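Local coordinates for protein aspartate aminotransferase (Giardia lamblia, PDB 3MEB) that probably catalyses, as a pyridoxal-phosphate-dependent homodimer, the reversible transfer of an amino group from L-aspartate to 2-oxoglutarate, giving oxaloacetate and L-glutamate, at residues S31-A35 and I36-T40; L132-G135 and F136-L139; W155-H158 and Y159-D163; F279-Y282 and G283-I286; S312-T315 and L316-R319. All blocks are in the same frame, centred on the assembly; numbering follows the deposited sequence.

Contact 1 (S31-A35 and I36-T40); sequences SPPDA and ILNLT
Asp-34 turns its carboxylate onto the backbone of Ile-36 and Leu-37 and caps the turn that leads into helix 37-45. One oxygen, OD2, takes both amides. The bond from Leu-37 N to Asp-34 OD2 is 2.9 Å long and almost straight at the hydrogen (173°), and it uses the anti lone pair of OD2, the one away from OD1. Ile-36 N lies 3.1 Å from the same Asp-34 OD2 but approaches from above the carboxylate plane, 54° out of it, by a more bent bond. With CG anti to the backbone N (chi1 -171°), the acid is carried beside its own carbonyl carbon, where OD2 can meet the two N-H groups that follow. OD1 has a different partner: it forms a salt bridge with Arg-319 NE of the second subunit. Further on, Leu-39 N is satisfied by Ile-36 O at 2.9 Å, while Thr-40 N reaches Leu-37 O at 3.1 Å. Two van der Waals contacts flank the cap. The pyrrolidine ring of Pro-33 runs alongside Asn-38, with CB 3.4 Å from Asn-38 CG, and Leu-39 CG sits 3.4 Å from Ala-35 O. Ile-36 is buried against Val-56 and Val-414, near Trp-155, a cofactor-binding residue, its side chain about 5 Å away. Since one carboxylate receives two amides at the start of a helix and a guanidinium of the partner chain, Asp-34 is likely to be stabilised as an anion, and it ties the beginning of helix 37-45 electrostatically to the dimer interface.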
loop_
_atom_site.group_PDB
_atom_site.type_symbol
_atom_site.label_atom_id
_atom_site.label_comp_id
_atom_site.label_asym_id
_atom_site.label_seq_id
_atom_site.Cartn_x
_atom_site.Cartn_y
_atom_site.Cartn_z
ATOM N N SER A 31 14.060 -1.833 16.156
ATOM C CA SER A 31 13.620 -0.450 16.059
ATOM C C SER A 31 12.534 -0.297 17.105
ATOM O O SER A 31 11.643 -1.136 17.166
ATOM C CB SER A 31 13.063 -0.136 14.672
ATOM O OG SER A 31 14.044 -0.322 13.652
ATOM N N PRO A 32 12.596 0.760 17.926
ATOM C CA PRO A 32 11.514 0.963 18.889
ATOM C C PRO A 32 10.131 1.138 18.223
ATOM O O PRO A 32 10.035 1.667 17.122
ATOM C CB PRO A 32 11.885 2.254 19.582
ATOM C CG PRO A 32 13.367 2.474 19.297
ATOM C CD PRO A 32 13.641 1.796 18.020
ATOM N N PRO A 33 9.070 0.704 18.904
ATOM C CA PRO A 33 7.725 0.748 18.345
ATOM C C PRO A 33 7.330 2.201 18.053
ATOM O O PRO A 33 7.828 3.099 18.748
ATOM C CB PRO A 33 6.866 0.205 19.490
ATOM C CG PRO A 33 7.758 -0.530 20.326
ATOM C CD PRO A 33 9.083 0.100 20.239
ATOM N N ASP A 34 6.487 2.447 17.053
ATOM C CA ASP A 34 5.987 3.820 16.853
ATOM C C ASP A 34 5.393 4.362 18.144
ATOM O O ASP A 34 4.566 3.687 18.777
ATOM C CB ASP A 34 4.912 3.878 15.766
ATOM C CG ASP A 34 4.536 5.283 15.383
ATOM O OD1 ASP A 34 5.266 5.897 14.594
ATOM O OD2 ASP A 34 3.472 5.761 15.817
ATOM N N ALA A 35 5.759 5.599 18.481
ATOM C CA ALA A 35 5.402 6.200 19.779
ATOM C C ALA A 35 3.906 6.492 19.901
ATOM O O ALA A 35 3.391 6.573 21.004
ATOM C CB ALA A 35 6.211 7.475 20.030
ATOM N N ILE A 36 3.230 6.679 18.771
ATOM C CA ILE A 36 1.788 6.835 18.760
ATOM C C ILE A 36 1.109 5.477 18.594
ATOM O O ILE A 36 0.321 5.067 19.466
ATOM C CB ILE A 36 1.321 7.859 17.680
ATOM C CG1 ILE A 36 1.973 9.231 17.943
ATOM C CG2 ILE A 36 -0.227 7.927 17.666
ATOM C CD1 ILE A 36 1.749 10.287 16.823
ATOM N N LEU A 37 1.386 4.758 17.502
ATOM C CA LEU A 37 0.637 3.510 17.262
ATOM C C LEU A 37 0.768 2.489 18.407
ATOM O O LEU A 37 -0.193 1.741 18.743
ATOM C CB LEU A 37 1.033 2.832 15.912
ATOM C CG LEU A 37 0.656 3.588 14.627
ATOM C CD1 LEU A 37 1.096 2.872 13.352
ATOM C CD2 LEU A 37 -0.844 3.854 14.597
ATOM N N ASN A 38 1.956 2.439 19.010
ATOM C CA ASN A 38 2.215 1.464 20.077
ATOM C C ASN A 38 1.334 1.724 21.316
ATOM O O ASN A 38 1.162 0.840 22.144
ATOM C CB ASN A 38 3.718 1.466 20.418
ATOM C CG ASN A 38 4.132 0.403 21.484
ATOM O OD1 ASN A 38 4.006 -0.805 21.261
ATOM N ND2 ASN A 38 4.673 0.883 22.623
ATOM N N LEU A 39 0.749 2.927 21.442
ATOM C CA LEU A 39 -0.085 3.214 22.596
ATOM C C LEU A 39 -1.309 2.334 22.596
ATOM O O LEU A 39 -1.801 1.948 23.669
ATOM C CB LEU A 39 -0.494 4.697 22.636
ATOM C CG LEU A 39 0.637 5.692 22.864
ATOM C CD1 LEU A 39 0.107 7.141 22.553
ATOM C CD2 LEU A 39 1.185 5.596 24.310
ATOM N N THR A 40 -1.804 1.974 21.415
ATOM C CA THR A 40 -2.965 1.070 21.357
ATOM C C THR A 40 -2.569 -0.354 21.768
ATOM O O THR A 40 -3.365 -1.044 22.411
ATOM C CB THR A 40 -3.614 1.130 19.981
ATOM O OG1 THR A 40 -3.983 2.495 19.737
ATOM C CG2 THR A 40 -4.863 0.213 19.888
#

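Contact 2 (L132-G135 and F136-L139); sequences LHIG and FEFL
Phe-136 swings its ring back along the helix to Leu-132, because CG stands anti to the carbonyl carbon (chi1 -76°) and the small chi2 of 18° sets one ring face toward the preceding turn. Leu-132 CB lies 4.3 Å above the Phe-136 ring plane, offset toward the rim. The two side chains then run side by side, and Leu-132 CD2 closes to 3.8 Å of Phe-136 CE1. Glu-137 takes a different rotamer, CG anti to the backbone N, and an extended chain lays its carboxylate alongside Ile-134, with OE1 3.9 Å from Ile-134 CD1. The backbone beneath is regular alpha-helix: Phe-136 N reaches Leu-132 O at 2.7 Å, and Glu-137 N reaches His-133 O at 3.0 Å. Phe-138 N and Leu-139 N continue the series on the carbonyls of Ile-134 and Gly-135. The polar ends are buried yet supplied from outside this turn. Glu-137 OE1 is bonded by Gln-317 NE2 and forms a salt bridge with Lys-164 NZ of the second subunit, an amine that also hydrogen-bonds His-133 NE2; such neighbours would probably favour a charged carboxylate. Within helix 127-142, this turn is wedged between several elements. Leu-132 and Phe-136 face helix 157-166 at Ile-161, and the Phe-136 ring meets Phe-148 and Phe-239 edge to face. Ile-134 and Phe-138 lean toward helix 300-319 and strand 287-292, touching Ile-318 and Met-314, Leu-289 and Val-291, while Phe-25 and Phe-28 of the second subunit close over Phe-138.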
loop_
_atom_site.group_PDB
_atom_site.type_symbol
_atom_site.label_atom_id
_atom_site.label_comp_id
_atom_site.label_asym_id
_atom_site.label_seq_id
_atom_site.Cartn_x
_atom_site.Cartn_y
_atom_site.Cartn_z
ATOM N N LEU A 132 1.211 10.938 0.850
ATOM C CA LEU A 132 2.397 11.756 1.163
ATOM C C LEU A 132 3.646 11.157 0.592
ATOM O O LEU A 132 4.460 11.868 0.037
ATOM C CB LEU A 132 2.594 11.907 2.684
ATOM C CG LEU A 132 1.503 12.674 3.459
ATOM C CD1 LEU A 132 1.472 12.251 4.927
ATOM C CD2 LEU A 132 1.661 14.248 3.283
ATOM N N HIS A 133 3.848 9.866 0.819
ATOM C CA HIS A 133 4.974 9.184 0.218
ATOM C C HIS A 133 5.101 9.480 -1.290
ATOM O O HIS A 133 6.143 9.959 -1.741
ATOM C CB HIS A 133 4.962 7.670 0.482
ATOM C CG HIS A 133 6.015 6.934 -0.278
ATOM N ND1 HIS A 133 7.363 7.059 -0.001
ATOM C CD2 HIS A 133 5.921 6.084 -1.328
ATOM C CE1 HIS A 133 8.052 6.326 -0.858
ATOM N NE2 HIS A 133 7.203 5.731 -1.678
ATOM N N ILE A 134 4.050 9.169 -2.032
ATOM C CA ILE A 134 4.074 9.279 -3.498
ATOM C C ILE A 134 4.192 10.741 -3.941
ATOM O O ILE A 134 4.919 11.046 -4.902
ATOM C CB ILE A 134 2.842 8.603 -4.160
ATOM C CG1 ILE A 134 2.911 7.086 -3.954
ATOM C CG2 ILE A 134 2.780 8.922 -5.680
ATOM C CD1 ILE A 134 4.088 6.397 -4.689
ATOM N N GLY A 135 3.539 11.634 -3.199
ATOM C CA GLY A 135 3.581 13.054 -3.509
ATOM C C GLY A 135 4.946 13.676 -3.187
ATOM O O GLY A 135 5.509 14.431 -4.000
ATOM N N PHE A 136 5.533 13.292 -2.054
ATOM C CA PHE A 136 6.921 13.706 -1.725
ATOM C C PHE A 136 7.920 13.248 -2.804
ATOM O O PHE A 136 8.789 14.029 -3.281
ATOM C CB PHE A 136 7.344 13.141 -0.365
ATOM C CG PHE A 136 6.754 13.843 0.827
ATOM C CD1 PHE A 136 5.637 14.669 0.726
ATOM C CD2 PHE A 136 7.298 13.631 2.092
ATOM C CE1 PHE A 136 5.090 15.266 1.863
ATOM C CE2 PHE A 136 6.744 14.221 3.212
ATOM C CZ PHE A 136 5.649 15.031 3.097
ATOM N N GLU A 137 7.835 11.974 -3.173
ATOM C CA GLU A 137 8.694 11.417 -4.193
ATOM C C GLU A 137 8.416 12.060 -5.554
ATOM O O GLU A 137 9.346 12.342 -6.316
ATOM C CB GLU A 137 8.519 9.897 -4.298
ATOM C CG GLU A 137 9.301 9.251 -5.424
ATOM C CD GLU A 137 9.006 7.770 -5.555
ATOM O OE1 GLU A 137 7.805 7.352 -5.545
ATOM O OE2 GLU A 137 9.983 7.016 -5.718
ATOM N N PHE A 138 7.155 12.331 -5.841
ATOM C CA PHE A 138 6.782 13.005 -7.104
ATOM C C PHE A 138 7.558 14.322 -7.260
ATOM O O PHE A 138 8.136 14.608 -8.293
ATOM C CB PHE A 138 5.271 13.242 -7.114
ATOM C CG PHE A 138 4.754 13.978 -8.338
ATOM C CD1 PHE A 138 4.340 13.273 -9.457
ATOM C CD2 PHE A 138 4.609 15.351 -8.327
ATOM C CE1 PHE A 138 3.821 13.943 -10.593
ATOM C CE2 PHE A 138 4.105 16.035 -9.463
ATOM C CZ PHE A 138 3.712 15.324 -10.596
ATOM N N LEU A 139 7.561 15.125 -6.211
ATOM C CA LEU A 139 8.232 16.414 -6.259
ATOM C C LEU A 139 9.740 16.277 -6.192
ATOM O O LEU A 139 10.459 17.042 -6.870
ATOM C CB LEU A 139 7.714 17.328 -5.131
ATOM C CG LEU A 139 6.237 17.751 -5.218
ATOM C CD1 LEU A 139 5.802 18.520 -3.990
ATOM C CD2 LEU A 139 5.979 18.545 -6.521
#

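Contact 3 (W155-H158 and Y159-D163); sequences WPNH and YGIYD. With SO4 (sulfate ion), chain C.
Trp-155 and Ile-161 meet near the start of helix 157-166, the helix of a beta-alpha-beta unit between strands 148-151 and 174-176. Backbone bonds wind the first turn. Tyr-159 N reaches Pro-156 O at 3.0 Å and Ile-161 N meets Asn-157 O at 2.9 Å. Tyr-162 N bonds His-158 O in the next step of the helix. Packing is made by the Ile-161 side chain, which crosses Trp-155 and Asn-157 at about a right angle; of these two contacts, only the one with the indole is apolar on both sides. Its CD1 touches Trp-155 CZ3 at 3.8 Å and Asn-157 ND2 at 3.6 Å. CG of Trp-155 is anti to the backbone N (chi1 -169°), which folds the indole back so that Asn-157 CB sits over one face while CZ3 turns to Ile-161. Polar ends find partners beyond the turn: Asn-157 ND2 bonds Arg-319 O of the second subunit, Tyr-162 OH bonds Val-171 O, and His-158 NE2 bonds Asp-241, a residue of the cofactor pocket. Trp-155 itself lines that pocket, consistent with the tryptophan that packs on the cofactor ring in aspartate aminotransferases. A bound sulfate, probably from the crystallisation liquor, is held by Arg-419, Asn-213, Gly-57 and Lys-277, and may mark where a substrate carboxylate goes. At the indole rim, Trp-155 NE1 donates to sulfate O1 at 2.9 Å and, more weakly, to sulfate O4 at 3.3 Å.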
loop_
_atom_site.group_PDB
_atom_site.type_symbol
_atom_site.label_atom_id
_atom_site.label_comp_id
_atom_site.label_asym_id
_atom_site.label_seq_id
_atom_site.Cartn_x
_atom_site.Cartn_y
_atom_site.Cartn_z
ATOM N N TRP A 155 3.094 16.507 12.256
ATOM C CA TRP A 155 2.891 15.096 12.543
ATOM C C TRP A 155 4.232 14.360 12.465
ATOM O O TRP A 155 4.892 14.423 11.404
ATOM C CB TRP A 155 1.977 14.534 11.475
ATOM C CG TRP A 155 1.420 13.164 11.717
ATOM C CD1 TRP A 155 0.772 12.696 12.844
ATOM C CD2 TRP A 155 1.350 12.113 10.741
ATOM N NE1 TRP A 155 0.318 11.406 12.621
ATOM C CE2 TRP A 155 0.675 11.025 11.345
ATOM C CE3 TRP A 155 1.782 11.997 9.412
ATOM C CZ2 TRP A 155 0.445 9.819 10.663
ATOM C CZ3 TRP A 155 1.548 10.781 8.727
ATOM C CH2 TRP A 155 0.898 9.720 9.362
ATOM N N PRO A 156 4.635 13.655 13.566
ATOM C CA PRO A 156 5.949 13.038 13.605
ATOM C C PRO A 156 6.282 12.203 12.389
ATOM O O PRO A 156 7.418 12.252 11.896
ATOM C CB PRO A 156 5.889 12.167 14.872
ATOM C CG PRO A 156 5.039 12.932 15.783
ATOM C CD PRO A 156 3.980 13.597 14.892
ATOM N N ASN A 157 5.301 11.477 11.859
ATOM C CA ASN A 157 5.607 10.595 10.746
ATOM C C ASN A 157 6.001 11.330 9.476
ATOM O O ASN A 157 6.628 10.708 8.573
ATOM C CB ASN A 157 4.457 9.631 10.440
ATOM C CG ASN A 157 4.911 8.444 9.592
ATOM O OD1 ASN A 157 6.087 7.996 9.707
ATOM N ND2 ASN A 157 3.981 7.891 8.774
ATOM N N HIS A 158 5.641 12.619 9.382
ATOM C CA HIS A 158 6.091 13.425 8.274
ATOM C C HIS A 158 7.628 13.380 8.148
ATOM O O HIS A 158 8.150 13.336 7.021
ATOM C CB HIS A 158 5.681 14.914 8.375
ATOM C CG HIS A 158 4.250 15.213 8.062
ATOM N ND1 HIS A 158 3.613 16.332 8.570
ATOM C CD2 HIS A 158 3.342 14.587 7.277
ATOM C CE1 HIS A 158 2.368 16.355 8.135
ATOM N NE2 HIS A 158 2.184 15.330 7.323
ATOM N N TYR A 159 8.339 13.409 9.271
ATOM C CA TYR A 159 9.808 13.415 9.228
ATOM C C TYR A 159 10.305 12.118 8.624
ATOM O O TYR A 159 11.284 12.110 7.909
ATOM C CB TYR A 159 10.444 13.584 10.620
ATOM C CG TYR A 159 10.036 14.877 11.292
ATOM C CD1 TYR A 159 10.150 16.094 10.632
ATOM C CD2 TYR A 159 9.525 14.881 12.588
ATOM C CE1 TYR A 159 9.741 17.282 11.247
ATOM C CE2 TYR A 159 9.122 16.059 13.197
ATOM C CZ TYR A 159 9.231 17.245 12.529
ATOM O OH TYR A 159 8.839 18.386 13.182
ATOM N N GLY A 160 9.637 11.018 8.940
ATOM C CA GLY A 160 10.069 9.707 8.434
ATOM C C GLY A 160 9.717 9.484 6.975
ATOM O O GLY A 160 10.476 8.893 6.231
ATOM N N ILE A 161 8.522 9.915 6.588
ATOM C CA ILE A 161 8.083 9.853 5.211
ATOM C C ILE A 161 9.092 10.647 4.411
ATOM O O ILE A 161 9.593 10.180 3.384
ATOM C CB ILE A 161 6.677 10.427 5.025
ATOM C CG1 ILE A 161 5.653 9.600 5.820
ATOM C CG2 ILE A 161 6.320 10.434 3.530
ATOM C CD1 ILE A 161 4.369 10.324 6.186
ATOM N N TYR A 162 9.409 11.842 4.915
ATOM C CA TYR A 162 10.425 12.679 4.289
ATOM C C TYR A 162 11.784 11.983 4.218
ATOM O O TYR A 162 12.441 12.005 3.163
ATOM C CB TYR A 162 10.547 14.028 5.008
ATOM C CG TYR A 162 11.497 14.960 4.323
ATOM C CD1 TYR A 162 12.857 14.872 4.570
ATOM C CD2 TYR A 162 11.049 15.933 3.414
ATOM C CE1 TYR A 162 13.770 15.710 3.932
ATOM C CE2 TYR A 162 11.960 16.787 2.783
ATOM C CZ TYR A 162 13.321 16.662 3.046
ATOM O OH TYR A 162 14.290 17.479 2.468
ATOM N N ASP A 163 12.222 11.366 5.322
ATOM C CA ASP A 163 13.550 10.773 5.314
ATOM C C ASP A 163 13.669 9.676 4.271
ATOM O O ASP A 163 14.677 9.558 3.577
ATOM C CB ASP A 163 13.904 10.200 6.664
ATOM C CG ASP A 163 15.289 9.608 6.691
ATOM O OD1 ASP A 163 16.261 10.260 6.224
ATOM O OD2 ASP A 163 15.404 8.489 7.217
HETATM S S SO4 C . -2.562 10.029 14.506
HETATM O O1 SO4 C . -1.788 11.290 14.539
HETATM O O2 SO4 C . -2.775 9.472 15.834
HETATM O O3 SO4 C . -3.815 10.293 13.839
HETATM O O4 SO4 C . -1.786 9.110 13.703
#

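Contact 4 (F279-Y282 and G283-I286); sequences FGLY and GERI. With SO4 (sulfate ion), chain E.
Arg-285 NH1 splits its two hydrogens between the carbonyl of Tyr-282 and a bound sulfate, probably from the crystallisation liquor. It meets Tyr-282 O at 2.8 Å, in the carbonyl plane and close to the guanidinium plane. The bond from Arg-285 NH1 to sulfate O3 is also 2.8 Å and nearly straight (171°), and Arg-285 NH2 reaches sulfate O4 at 2.8 Å. Bends at chi2 and chi3 curl the side chain back so that its end returns to Tyr-282. Ser-127, Thr-129, Ser-274, Ser-276 and Tyr-90 of the second subunit also bond this sulfate. All are cofactor-binding residues, and the group matches the phosphate-binding cup of fold-type I pyridoxal-phosphate enzymes. One layer out, a beta turn is closed by Glu-284 N on Leu-281 O at 2.9 Å. A water donates to Leu-281 O at 2.7 Å and accepts from Ile-286 N, stitching the turn to the chain beyond it. Leu-281 CD1 packs on Ile-286 CG2 at 3.7 Å, side by side. Farther out, Tyr-282 OH bonds Tyr-59 N, Glu-284 OE2 forms a salt bridge with Lys-88 of the second subunit, and Trp-322 O of that subunit accepts from Arg-285 NH2.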
loop_
_atom_site.group_PDB
_atom_site.type_symbol
_atom_site.label_atom_id
_atom_site.label_comp_id
_atom_site.label_asym_id
_atom_site.label_seq_id
_atom_site.Cartn_x
_atom_site.Cartn_y
_atom_site.Cartn_z
ATOM N N PHE A 279 -14.298 9.091 6.995
ATOM C CA PHE A 279 -15.144 7.928 6.712
ATOM C C PHE A 279 -14.983 6.815 7.730
ATOM O O PHE A 279 -15.682 5.819 7.633
ATOM C CB PHE A 279 -14.893 7.340 5.320
ATOM C CG PHE A 279 -15.449 8.166 4.188
ATOM C CD1 PHE A 279 -14.739 9.260 3.690
ATOM C CD2 PHE A 279 -16.656 7.845 3.607
ATOM C CE1 PHE A 279 -15.247 10.009 2.632
ATOM C CE2 PHE A 279 -17.174 8.585 2.552
ATOM C CZ PHE A 279 -16.475 9.650 2.046
ATOM N N GLY A 280 -14.051 6.955 8.666
ATOM C CA GLY A 280 -13.753 5.880 9.626
ATOM C C GLY A 280 -13.180 4.611 8.953
ATOM O O GLY A 280 -13.414 3.484 9.419
ATOM N N LEU A 281 -12.405 4.794 7.875
ATOM C CA LEU A 281 -11.889 3.656 7.113
ATOM C C LEU A 281 -10.402 3.420 7.393
ATOM O O LEU A 281 -9.696 2.905 6.536
ATOM C CB LEU A 281 -12.157 3.819 5.603
ATOM C CG LEU A 281 -13.632 4.029 5.247
ATOM C CD1 LEU A 281 -13.766 4.334 3.767
ATOM C CD2 LEU A 281 -14.467 2.822 5.617
ATOM N N TYR A 282 -9.961 3.817 8.590
ATOM C CA TYR A 282 -8.577 3.638 9.076
ATOM C C TYR A 282 -7.804 2.476 8.439
ATOM O O TYR A 282 -6.806 2.682 7.725
ATOM C CB TYR A 282 -8.581 3.440 10.606
ATOM C CG TYR A 282 -9.341 4.530 11.346
ATOM C CD1 TYR A 282 -8.700 5.703 11.712
ATOM C CD2 TYR A 282 -10.698 4.387 11.657
ATOM C CE1 TYR A 282 -9.366 6.701 12.354
ATOM C CE2 TYR A 282 -11.373 5.393 12.299
ATOM C CZ TYR A 282 -10.690 6.559 12.642
ATOM O OH TYR A 282 -11.336 7.581 13.266
ATOM N N GLY A 283 -8.248 1.261 8.735
ATOM C CA GLY A 283 -7.592 0.048 8.227
ATOM C C GLY A 283 -7.729 -0.346 6.752
ATOM O O GLY A 283 -6.915 -1.124 6.281
ATOM N N GLU A 284 -8.733 0.180 6.029
ATOM C CA GLU A 284 -8.870 -0.075 4.590
ATOM C C GLU A 284 -7.748 0.567 3.760
ATOM O O GLU A 284 -7.501 0.137 2.633
ATOM C CB GLU A 284 -10.210 0.425 4.028
ATOM C CG GLU A 284 -11.437 -0.106 4.772
ATOM C CD GLU A 284 -11.723 -1.559 4.545
ATOM O OE1 GLU A 284 -11.010 -2.218 3.782
ATOM O OE2 GLU A 284 -12.718 -2.050 5.117
ATOM N N ARG A 285 -7.107 1.590 4.309
ATOM C CA ARG A 285 -5.998 2.308 3.652
ATOM C C ARG A 285 -6.399 2.999 2.328
ATOM O O ARG A 285 -5.885 2.685 1.230
ATOM C CB ARG A 285 -4.803 1.370 3.413
ATOM C CG ARG A 285 -4.422 0.473 4.583
ATOM C CD ARG A 285 -4.206 1.210 5.916
ATOM N NE ARG A 285 -3.166 2.214 5.830
ATOM C CZ ARG A 285 -3.304 3.475 6.231
ATOM N NH1 ARG A 285 -4.452 3.886 6.745
ATOM N NH2 ARG A 285 -2.292 4.333 6.124
ATOM N N ILE A 286 -7.304 3.950 2.451
ATOM C CA ILE A 286 -7.933 4.571 1.298
ATOM C C ILE A 286 -7.772 6.074 1.368
ATOM O O ILE A 286 -8.116 6.725 2.371
ATOM C CB ILE A 286 -9.421 4.145 1.078
ATOM C CG1 ILE A 286 -9.968 4.767 -0.217
ATOM C CG2 ILE A 286 -10.369 4.519 2.288
ATOM C CD1 ILE A 286 -9.223 4.357 -1.519
HETATM S S SO4 E . -3.457 7.604 7.277
HETATM O O1 SO4 E . -4.028 8.712 6.548
HETATM O O2 SO4 E . -3.029 8.123 8.555
HETATM O O3 SO4 E . -4.470 6.584 7.543
HETATM O O4 SO4 E . -2.293 7.085 6.588
HETATM O O HOH W 1 -7.975 4.536 5.312
#

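Contact 5 (S312-T315 and L316-R319); sequences SGMT and LQIR. With EDO (1,2-ethanediol), chain L.
Residues 312-319 form the final two turns of helix 300-319, a local helical contact in which Gln-317 and Ile-318 lie over the carbonyls of Gly-313 and Met-314, against the central sheet on one flank and the second subunit on another. Backbone bonds carry it: Leu-316 N meets Ser-312 O at 3.0 Å, Gln-317 N meets Gly-313 O at 2.9 Å, and Ile-318 N meets Met-314 O at the same spacing of 2.9 Å. Arg-319 N closes the series on Thr-315 O. CG of Gln-317 is anti to its carbonyl carbon (chi1 -70°), which runs the side chain back along the helix toward Gly-313 and brings CG 3.4 Å from Gly-313 O; its amide end reaches across to helix 127-142. Ile-318 CG1 similarly rests 3.5 Å from Met-314 O. Met-314 and Ile-318 pack on Cys-123 of strand 120-125, and Met-314 also on Leu-289 and Val-291 of strand 287-292. Ser-312 OG is bonded to Ala-309 O and to Ser-31 N of the second subunit. Arg-319 takes a different rotamer: with CG anti to the backbone N and a bend at chi2, its guanidinium leaves the helix. Arg-319 NH2 donates to O2 of an ethanediol, probably from the crystallisation liquor, at 2.7 Å, in the guanidinium plane; NH1 bonds the diol weakly. With Trp-155 of the second subunit packed on it and pyridoxal phosphate about 5 Å away, Arg-319 has the placing typical of the class I aminotransferase active site, where an arginine lent by the partner subunit probably recognises the distal substrate carboxylate.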
loop_
_atom_site.group_PDB
_atom_site.type_symbol
_atom_site.label_atom_id
_atom_site.label_comp_id
_atom_site.label_asym_id
_atom_site.label_seq_id
_atom_site.Cartn_x
_atom_site.Cartn_y
_atom_site.Cartn_z
ATOM N N SER A 312 0.279 9.806 -14.983
ATOM C CA SER A 312 1.139 8.735 -15.515
ATOM C C SER A 312 2.436 8.553 -14.678
ATOM O O SER A 312 2.879 7.419 -14.409
ATOM C CB SER A 312 1.405 8.969 -17.010
ATOM O OG SER A 312 2.579 9.711 -17.277
ATOM N N GLY A 313 3.011 9.652 -14.196
ATOM C CA GLY A 313 4.209 9.547 -13.345
ATOM C C GLY A 313 3.865 8.973 -11.977
ATOM O O GLY A 313 4.559 8.070 -11.465
ATOM N N MET A 314 2.806 9.489 -11.355
ATOM C CA MET A 314 2.389 8.916 -10.038
ATOM C C MET A 314 2.169 7.401 -10.138
ATOM O O MET A 314 2.596 6.631 -9.262
ATOM C CB MET A 314 1.120 9.605 -9.508
ATOM C CG MET A 314 1.357 11.056 -9.145
ATOM S SD MET A 314 -0.061 11.929 -8.469
ATOM C CE MET A 314 -0.820 12.587 -9.913
ATOM N N THR A 315 1.502 6.968 -11.204
ATOM C CA THR A 315 1.151 5.539 -11.336
ATOM C C THR A 315 2.381 4.694 -11.637
ATOM O O THR A 315 2.459 3.512 -11.256
ATOM C CB THR A 315 0.018 5.295 -12.345
ATOM O OG1 THR A 315 0.401 5.738 -13.651
ATOM C CG2 THR A 315 -1.309 6.010 -11.864
ATOM N N LEU A 316 3.370 5.292 -12.282
ATOM C CA LEU A 316 4.624 4.591 -12.504
ATOM C C LEU A 316 5.330 4.413 -11.141
ATOM O O LEU A 316 5.811 3.341 -10.826
ATOM C CB LEU A 316 5.506 5.351 -13.481
ATOM C CG LEU A 316 6.891 4.784 -13.679
ATOM C CD1 LEU A 316 6.910 3.291 -14.064
ATOM C CD2 LEU A 316 7.608 5.703 -14.675
ATOM N N GLN A 317 5.327 5.470 -10.315
ATOM C CA GLN A 317 5.896 5.361 -8.963
ATOM C C GLN A 317 5.251 4.243 -8.187
ATOM O O GLN A 317 5.934 3.376 -7.597
ATOM C CB GLN A 317 5.730 6.677 -8.200
ATOM C CG GLN A 317 6.613 7.838 -8.731
ATOM C CD GLN A 317 6.139 9.122 -8.160
ATOM O OE1 GLN A 317 5.721 10.049 -8.891
ATOM N NE2 GLN A 317 6.110 9.184 -6.834
ATOM N N ILE A 318 3.923 4.238 -8.216
ATOM C CA ILE A 318 3.153 3.261 -7.479
ATOM C C ILE A 318 3.422 1.827 -7.975
ATOM O O ILE A 318 3.574 0.911 -7.176
ATOM C CB ILE A 318 1.669 3.638 -7.524
ATOM C CG1 ILE A 318 1.435 4.791 -6.534
ATOM C CG2 ILE A 318 0.741 2.447 -7.182
ATOM C CD1 ILE A 318 0.015 5.422 -6.654
ATOM N N ARG A 319 3.526 1.688 -9.301
ATOM C CA ARG A 319 3.801 0.392 -9.950
ATOM C C ARG A 319 5.002 -0.274 -9.335
ATOM O O ARG A 319 4.977 -1.486 -9.077
ATOM C CB ARG A 319 4.047 0.563 -11.453
ATOM C CG ARG A 319 4.295 -0.725 -12.212
ATOM C CD ARG A 319 3.261 -1.833 -11.938
ATOM N NE ARG A 319 3.233 -2.791 -13.046
ATOM C CZ ARG A 319 2.872 -4.069 -12.956
ATOM N NH1 ARG A 319 2.512 -4.634 -11.785
ATOM N NH2 ARG A 319 2.876 -4.806 -14.060
HETATM C C1 EDO L . 0.405 -7.509 -11.138
HETATM O O1 EDO L . 0.618 -6.523 -10.104
HETATM C C2 EDO L . 0.212 -6.925 -12.523
HETATM O O2 EDO L . 1.446 -6.928 -13.259
#

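How the contacts relate
Contacts 2, 3 and 5 form one packed group. Contact 2 touches contact 3 through Phe-136 CD2 and Ile-161 CG2 (3.6 Å) and contact 5 through Ile-134 CD1 and Ile-318 CG1 (3.6 Å). Contacts 3 and 5 themselves stay about 10 Å apart at their nearest atoms. At the cofactor, contact 3 supplies an indole and contact 4 an arginine to one pocket, their centres 20 Å apart; contact 1 lies within about 4 Å of contact 3 at nearest atoms. Within one chain, contacts 1 and 5 are 30 Å apart between centres, yet in the homodimer contact 5 of one subunit meets contacts 1 and 3 of the other beside its active site.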